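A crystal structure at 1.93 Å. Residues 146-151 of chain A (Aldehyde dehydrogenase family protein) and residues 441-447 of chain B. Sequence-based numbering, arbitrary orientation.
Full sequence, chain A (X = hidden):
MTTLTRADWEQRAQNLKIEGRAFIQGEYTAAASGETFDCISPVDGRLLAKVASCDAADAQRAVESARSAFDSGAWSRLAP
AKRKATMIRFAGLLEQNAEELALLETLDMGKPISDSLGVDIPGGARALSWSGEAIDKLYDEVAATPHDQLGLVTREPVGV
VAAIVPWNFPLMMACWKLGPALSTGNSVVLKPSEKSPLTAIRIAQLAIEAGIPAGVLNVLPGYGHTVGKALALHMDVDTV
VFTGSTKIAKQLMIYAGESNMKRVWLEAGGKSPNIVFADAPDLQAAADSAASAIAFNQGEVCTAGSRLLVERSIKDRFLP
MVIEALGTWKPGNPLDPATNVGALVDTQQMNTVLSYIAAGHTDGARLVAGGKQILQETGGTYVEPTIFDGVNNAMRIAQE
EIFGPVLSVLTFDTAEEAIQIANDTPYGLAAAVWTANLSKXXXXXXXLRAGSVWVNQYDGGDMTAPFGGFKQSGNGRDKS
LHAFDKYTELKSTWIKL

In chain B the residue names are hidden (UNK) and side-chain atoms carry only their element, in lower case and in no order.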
ATOM      1  N   PRO A 146      19.351  -7.056  -1.006  1.00 10.66           N
ATOM      2  CA  PRO A 146      20.506  -7.212  -1.899  1.00 10.85           C
ATOM      3  C   PRO A 146      20.208  -8.134  -3.083  1.00 11.81           C
ATOM      4  O   PRO A 146      19.232  -8.890  -3.047  1.00 10.18           O
ATOM      5  CB  PRO A 146      21.573  -7.817  -0.986  1.00 11.89           C
ATOM      6  CG  PRO A 146      21.205  -7.342   0.379  1.00 12.05           C
ATOM      7  CD  PRO A 146      19.708  -7.311   0.404  1.00  8.15           C
ATOM      8  N   HIS A 147      21.052  -8.068  -4.112  1.00 13.44           N
ATOM      9  CA  HIS A 147      20.840  -8.818  -5.358  1.00 16.52           C
ATOM     10  C   HIS A 147      20.716 -10.334  -5.176  1.00 15.19           C
ATOM     11  O   HIS A 147      20.050 -10.993  -5.963  1.00 14.68           O
ATOM     12  CB  HIS A 147      21.976  -8.542  -6.348  1.00 22.27           C
ATOM     13  CG  HIS A 147      23.238  -9.305  -6.053  1.00 29.03           C
ATOM     14  ND1 HIS A 147      24.181  -8.881  -5.144  1.00 32.69           N
ATOM     15  CD2 HIS A 147      23.705 -10.468  -6.570  1.00 30.37           C
ATOM     16  CE1 HIS A 147      25.175  -9.758  -5.103  1.00 31.73           C
ATOM     17  NE2 HIS A 147      24.910 -10.726  -5.957  1.00 30.86           N
ATOM     18  N   ASP A 148      21.349 -10.884  -4.143  1.00 12.44           N
ATOM     19  CA  ASP A 148      21.373 -12.334  -3.958  1.00 13.90           C
ATOM     20  C   ASP A 148      20.333 -12.790  -2.940  1.00 13.08           C
ATOM     21  O   ASP A 148      20.410 -13.895  -2.408  1.00 12.63           O
ATOM     22  CB  ASP A 148      22.773 -12.802  -3.539  1.00 18.20           C
ATOM     23  CG  ASP A 148      23.230 -12.192  -2.220  1.00 21.26           C
ATOM     24  OD1 ASP A 148      22.619 -11.203  -1.761  1.00 19.22           O
ATOM     25  OD2 ASP A 148      24.212 -12.704  -1.640  1.00 25.09           O
ATOM     26  N   GLN A 149      19.346 -11.932  -2.692  1.00 10.63           N
ATOM     27  CA  GLN A 149      18.268 -12.230  -1.762  1.00 10.25           C
ATOM     28  C   GLN A 149      16.905 -11.958  -2.393  1.00 11.34           C
ATOM     29  O   GLN A 149      16.732 -10.998  -3.145  1.00 11.89           O
ATOM     30  CB  GLN A 149      18.413 -11.396  -0.483  1.00  9.94           C
ATOM     31  CG  GLN A 149      19.690 -11.645   0.293  1.00 11.32           C
ATOM     32  CD  GLN A 149      19.584 -12.845   1.205  1.00 11.81           C
ATOM     33  OE1 GLN A 149      18.487 -13.256   1.584  1.00 12.78           O
ATOM     34  NE2 GLN A 149      20.727 -13.415   1.566  1.00 11.81           N
ATOM     35  N   LEU A 150      15.946 -12.817  -2.080  1.00  8.92           N
ATOM     36  CA  LEU A 150      14.546 -12.545  -2.364  1.00  9.22           C
ATOM     37  C   LEU A 150      13.788 -12.586  -1.043  1.00  9.15           C
ATOM     38  O   LEU A 150      13.742 -13.622  -0.384  1.00  9.27           O
ATOM     39  CB  LEU A 150      13.973 -13.561  -3.354  1.00  8.83           C
ATOM     40  CG  LEU A 150      12.472 -13.438  -3.631  1.00 10.21           C
ATOM     41  CD1 LEU A 150      12.144 -12.050  -4.159  1.00 10.15           C
ATOM     42  CD2 LEU A 150      12.022 -14.501  -4.611  1.00  9.42           C
ATOM     43  N   GLY A 151      13.220 -11.454  -0.643  1.00  8.43           N
ATOM     44  CA  GLY A 151      12.536 -11.372   0.634  1.00  6.97           C
ATOM     45  C   GLY A 151      11.046 -11.236   0.432  1.00  7.56           C
ATOM     46  O   GLY A 151      10.579 -10.217  -0.079  1.00  7.52           O
TER
ATOM     47  N   UNK B 441      16.103 -20.085 -11.740  1.00 10.23           N
ATOM     48  CA  UNK B 441      14.777 -19.582 -12.081  1.00 11.64           C
ATOM     49  C   UNK B 441      14.634 -18.097 -11.740  1.00 12.72           C
ATOM     50  O   UNK B 441      14.213 -17.296 -12.578  1.00 10.56           O
ATOM     51  c   UNK B 441      13.694 -20.394 -11.380  1.00 10.20           C
ATOM     52  N   UNK B 442      14.987 -17.726 -10.515  1.00 11.56           N
ATOM     53  CA  UNK B 442      14.773 -16.354 -10.057  1.00  8.37           C
ATOM     54  C   UNK B 442      15.775 -15.377 -10.678  1.00  8.93           C
ATOM     55  O   UNK B 442      15.407 -14.274 -11.078  1.00 10.42           O
ATOM     56  c   UNK B 442      13.596 -16.776  -7.852  1.00  9.98           C
ATOM     57  c   UNK B 442      14.840 -16.285  -8.530  1.00  8.47           C
ATOM     58  n   UNK B 442      12.033 -17.859  -6.753  1.00 11.86           N
ATOM     59  c   UNK B 442      11.492 -16.737  -7.191  1.00  6.96           C
ATOM     60  c   UNK B 442      13.346 -17.910  -7.154  1.00 11.43           C
ATOM     61  n   UNK B 442      12.416 -16.064  -7.858  1.00  9.60           N
ATOM     62  N   UNK B 443      17.040 -15.774 -10.750  1.00  8.56           N
ATOM     63  CA  UNK B 443      18.058 -14.905 -11.338  1.00 12.30           C
ATOM     64  C   UNK B 443      17.823 -14.688 -12.832  1.00 12.68           C
ATOM     65  O   UNK B 443      18.005 -13.577 -13.345  1.00 13.15           O
ATOM     66  c   UNK B 443      19.841 -15.489  -9.602  1.00 13.96           C
ATOM     67  c   UNK B 443      19.456 -15.482 -11.086  1.00 14.49           C
ATOM     68  c   UNK B 443      19.772 -14.079  -9.029  1.00 14.05           C
ATOM     69  c   UNK B 443      21.219 -16.110  -9.369  1.00 15.62           C
ATOM     70  N   UNK B 444      17.408 -15.735 -13.540  1.00 11.44           N
ATOM     71  CA  UNK B 444      17.153 -15.579 -14.970  1.00 10.81           C
ATOM     72  C   UNK B 444      15.926 -14.705 -15.189  1.00 10.76           C
ATOM     73  O   UNK B 444      15.953 -13.787 -16.007  1.00  9.70           O
ATOM     74  o   UNK B 444      18.128 -17.730 -15.511  1.00 10.11           O
ATOM     75  c   UNK B 444      16.698 -16.714 -17.177  1.00 10.76           C
ATOM     76  c   UNK B 444      16.955 -16.926 -15.682  1.00 10.46           C
ATOM     77  N   UNK B 445      14.858 -14.982 -14.445  1.00 10.11           N
ATOM     78  CA  UNK B 445      13.641 -14.180 -14.542  1.00 11.77           C
ATOM     79  C   UNK B 445      13.944 -12.706 -14.285  1.00 11.06           C
ATOM     80  O   UNK B 445      13.462 -11.820 -14.993  1.00 11.22           O
ATOM     81  c   UNK B 445      12.583 -14.689 -13.559  1.00  7.96           C
ATOM     82  N   UNK B 446      14.761 -12.459 -13.274  1.00  9.58           N
ATOM     83  CA  UNK B 446      15.141 -11.107 -12.889  1.00 11.61           C
ATOM     84  C   UNK B 446      15.901 -10.381 -14.000  1.00 11.42           C
ATOM     85  O   UNK B 446      15.772  -9.164 -14.164  1.00 12.05           O
ATOM     86  c   UNK B 446      16.331  -9.825 -11.013  1.00 25.12           C
ATOM     87  c   UNK B 446      17.083  -9.996  -9.694  1.00 32.16           C
ATOM     88  n   UNK B 446      16.217 -10.426  -8.594  1.00 34.82           N
ATOM     89  c   UNK B 446      15.983 -11.167 -11.613  1.00 16.39           C
ATOM     90  n   UNK B 446      17.951 -10.665  -7.103  1.00 33.39           N
ATOM     91  n   UNK B 446      15.804 -11.106  -6.430  1.00 33.22           N
ATOM     92  c   UNK B 446      16.656 -10.732  -7.374  1.00 33.61           C
ATOM     93  N   UNK B 447      16.672 -11.137 -14.778  1.00  9.77           N
ATOM     94  CA  UNK B 447      17.545 -10.554 -15.796  1.00 11.14           C
ATOM     95  C   UNK B 447      16.833 -10.293 -17.130  1.00 13.06           C
ATOM     96  O   UNK B 447      17.337  -9.544 -17.965  1.00 13.84           O
ATOM     97  c   UNK B 447      18.760 -11.461 -16.022  1.00  9.86           C
TER

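Position 441 has one side-chain carbon and nothing beyond it. That is alanine, A441(B). It lies out of reach of the chain A stretch. Its O accepts a backbone hydrogen bond from N of position 445, one helical turn on.

Position 442 has six side-chain atoms: one carbon, then a five-membered ring of three carbons and two nitrogens. One face of the ring lies against CD2 of L150(A). An imidazole fits, so this is histidine, H442(B). Its CA-to-CB bond points toward chain A. CD2 of L150(A) is 3.5 Å from CE1 of H442(B). The same CD2 is 3.8 Å from the ring centroid and 28° off the ring normal, a CH-pi contact. NE2 of H442(B) is hydrogen-bonded elsewhere in the structure.

Position 443 has four carbons, forked at the second. One branch end approaches O of H147(A). The fork identifies leucine, L443(B). The CA-to-CB bond points sideways, but the end of the side chain comes nearer. CD2 of L443(B) is 4.4 Å from O of H147(A), a loose contact at an exposed site.

Position 444 has one carbon carrying one oxygen and one carbon. It does not touch the chain A stretch. This branching at the first carbon identifies threonine, T444(B).

Position 445 again has a single carbon, out of reach of chain A. It is alanine, A445(B).

Position 446 has seven side-chain atoms: three carbons, a nitrogen, then a carbon carrying two more nitrogens. The end nitrogens reach O of H147(A) and O of Q149(A). The chain ends in a guanidinium, so this is arginine, R446(B). Chi1 and chi2 are both t, which extends the chain before it turns at chi3 (m). NH1 of R446(B) donates to O of H147(A) at 2.4 Å, a very short hydrogen bond with an angle of 117°. NH2 of R446(B) donates to O of Q149(A) at 3.4 Å, a weak bond.

Position 447 has one carbon and makes no contact with chain A. It is alanine, A447(B).

The contact joins a helix of chain B to a turn and the start of a strand in chain A. The helix and strand axes run nearly perpendicular, at 89°, and approach to 10.6 Å, so side chains must span the gap. A type I turn from P146(A) to Q149(A) leads into the strand; N of Q149(A) donates to O of P146(A) at 3.1 Å. The guanidinium of R446(B) meets two backbone carbonyls near its own plane, where its N-H groups point. One turn earlier on the helix, H442(B) offers a ring face to L150(A). Polar and apolar contacts thus sit side by side.

Chain B (441-447) AHLTARA
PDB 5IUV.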